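Local coordinates for protein pyocin sheath PA0622 (Pseudomonas aeruginosa, PDB 6PYT) that probably forms the contractile sheath around the inner tube of the R2 pyocin, a phage-tail-like bactericidal nanomachine, at residues G174-M180 with G268-S274. Numbering follows the deposited sequence.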
# COMPACT_ATOMS: atom_id res chain seq x y z
N GLY B 174 -35.71 62.23 26.93
CA GLY B 174 -35.51 62.01 25.51
C GLY B 174 -34.03 61.92 25.21
O GLY B 174 -33.57 62.43 24.19
N SER B 175 -33.28 61.28 26.09
CA SER B 175 -31.83 61.26 26.00
C SER B 175 -31.32 59.97 25.39
O SER B 175 -31.82 58.88 25.67
CB SER B 175 -31.19 61.43 27.36
OG SER B 175 -29.78 61.37 27.24
N LYS B 176 -30.27 60.11 24.59
CA LYS B 176 -29.69 59.01 23.84
C LYS B 176 -29.04 57.98 24.75
O LYS B 176 -29.11 56.77 24.48
CB LYS B 176 -28.69 59.58 22.84
CG LYS B 176 -27.91 58.60 22.04
CD LYS B 176 -27.07 59.35 21.03
CE LYS B 176 -25.98 60.12 21.70
NZ LYS B 176 -25.11 60.78 20.71
N ARG B 177 -28.42 58.42 25.83
CA ARG B 177 -27.58 57.56 26.66
C ARG B 177 -28.35 56.85 27.77
O ARG B 177 -27.72 56.27 28.65
CB ARG B 177 -26.44 58.37 27.28
CG ARG B 177 -25.60 59.14 26.30
CD ARG B 177 -24.98 58.21 25.30
NE ARG B 177 -24.20 58.93 24.30
CZ ARG B 177 -22.88 58.96 24.25
NH1 ARG B 177 -22.17 58.23 25.10
NH2 ARG B 177 -22.27 59.66 23.30
N LEU B 178 -29.67 56.88 27.75
CA LEU B 178 -30.48 56.29 28.81
C LEU B 178 -31.13 55.00 28.32
O LEU B 178 -31.59 54.92 27.18
CB LEU B 178 -31.54 57.27 29.30
CG LEU B 178 -30.97 58.49 30.01
CD1 LEU B 178 -32.07 59.43 30.40
CD2 LEU B 178 -30.18 58.08 31.23
N PHE B 179 -31.18 54.01 29.20
CA PHE B 179 -31.70 52.69 28.87
C PHE B 179 -32.50 52.21 30.07
O PHE B 179 -31.93 51.74 31.05
CB PHE B 179 -30.56 51.74 28.54
CG PHE B 179 -31.00 50.37 28.13
CD1 PHE B 179 -31.51 50.16 26.88
CD2 PHE B 179 -30.89 49.30 28.99
CE1 PHE B 179 -31.90 48.91 26.47
CE2 PHE B 179 -31.29 48.05 28.60
CZ PHE B 179 -31.79 47.86 27.33
N MET B 180 -33.81 52.33 30.00
CA MET B 180 -34.66 52.00 31.14
C MET B 180 -35.05 50.54 31.09
O MET B 180 -35.45 50.03 30.04
CB MET B 180 -35.91 52.87 31.15
CG MET B 180 -36.70 52.76 32.43
SD MET B 180 -38.17 53.77 32.34
CE MET B 180 -37.40 55.38 32.26
N GLY B 268 -36.09 44.52 25.51
CA GLY B 268 -36.02 45.64 24.60
C GLY B 268 -34.60 45.97 24.15
O GLY B 268 -33.62 45.53 24.74
N ASN B 269 -34.51 46.74 23.06
CA ASN B 269 -33.23 47.28 22.62
C ASN B 269 -33.31 48.73 22.15
O ASN B 269 -32.34 49.21 21.56
CB ASN B 269 -32.60 46.44 21.51
CG ASN B 269 -33.57 46.13 20.40
OD1 ASN B 269 -34.72 46.57 20.40
ND2 ASN B 269 -33.11 45.35 19.43
N ARG B 270 -34.40 49.42 22.39
CA ARG B 270 -34.46 50.84 22.13
C ARG B 270 -33.93 51.59 23.34
O ARG B 270 -34.22 51.22 24.48
CB ARG B 270 -35.88 51.30 21.83
CG ARG B 270 -36.51 50.63 20.65
CD ARG B 270 -35.78 50.99 19.39
NE ARG B 270 -36.42 50.40 18.22
CZ ARG B 270 -37.28 51.04 17.44
NH1 ARG B 270 -37.59 52.30 17.70
NH2 ARG B 270 -37.80 50.43 16.39
N THR B 271 -33.16 52.64 23.09
CA THR B 271 -32.78 53.56 24.14
C THR B 271 -33.84 54.65 24.25
O THR B 271 -34.76 54.74 23.43
CB THR B 271 -31.40 54.15 23.86
OG1 THR B 271 -30.95 54.88 25.00
CG2 THR B 271 -31.47 55.08 22.70
N LEU B 272 -33.72 55.49 25.27
CA LEU B 272 -34.74 56.51 25.50
C LEU B 272 -34.53 57.77 24.68
O LEU B 272 -34.64 58.87 25.21
CB LEU B 272 -34.79 56.89 26.98
CG LEU B 272 -35.45 55.92 27.93
CD1 LEU B 272 -35.17 56.33 29.36
CD2 LEU B 272 -36.92 55.94 27.67
N SER B 273 -34.29 57.63 23.38
CA SER B 273 -33.96 58.77 22.55
C SER B 273 -35.18 59.26 21.79
O SER B 273 -36.05 58.48 21.39
CB SER B 273 -32.85 58.42 21.56
OG SER B 273 -32.58 59.50 20.69
N SER B 274 -35.24 60.57 21.61
CA SER B 274 -36.27 61.21 20.81
C SER B 274 -35.88 61.33 19.35
O SER B 274 -36.58 62.00 18.58
CB SER B 274 -36.58 62.59 21.38
OG SER B 274 -35.43 63.42 21.33
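A type I beta turn from Ser175 to Leu178 leads into strand 178-181 of the chain's mixed sheet; both segments lie in the subtilisin-like region of the sheath protein, and the loop 268-274, on its way to helix 281-295, lies against both turn and strand. The strand is held in the sheet between 153-156 and 255-256, through backbone hydrogen bonds of Phe179 to Ala154 and Leu156 and of Met180 to Ala256. Across the two segments the backbone contributes one well-aligned hydrogen bond, Leu272 N to Leu178 O (2.9 Å, 166° at the hydrogen), although Leu178 O is crowded in the model and its position less certain. Leu272 is the centre of an inverse gamma turn, closed by a weak hydrogen bond from Ser273 N to Thr271 O (2.9 Å), so the chain bends sharply at Leu272, whose CA-to-CB bond points toward 174-180. That side chain, which also packs on Leu156 of strand 153-156 and Ala170 of helix 163-170, supplies the main apolar contact: Leu272 CD1 lies 3.8 Å from both Leu178 CB and Met180 CE. Phe179 extends along the earlier part of the loop and also touches Val281; the edge of its ring meets Gly268, with CZ 3.9 Å from Gly268 O. At the outer end, where Gly174 and Ser274 are exposed, Gly174 CA makes a CA-H...O contact of 3.3 Å with Leu272 O.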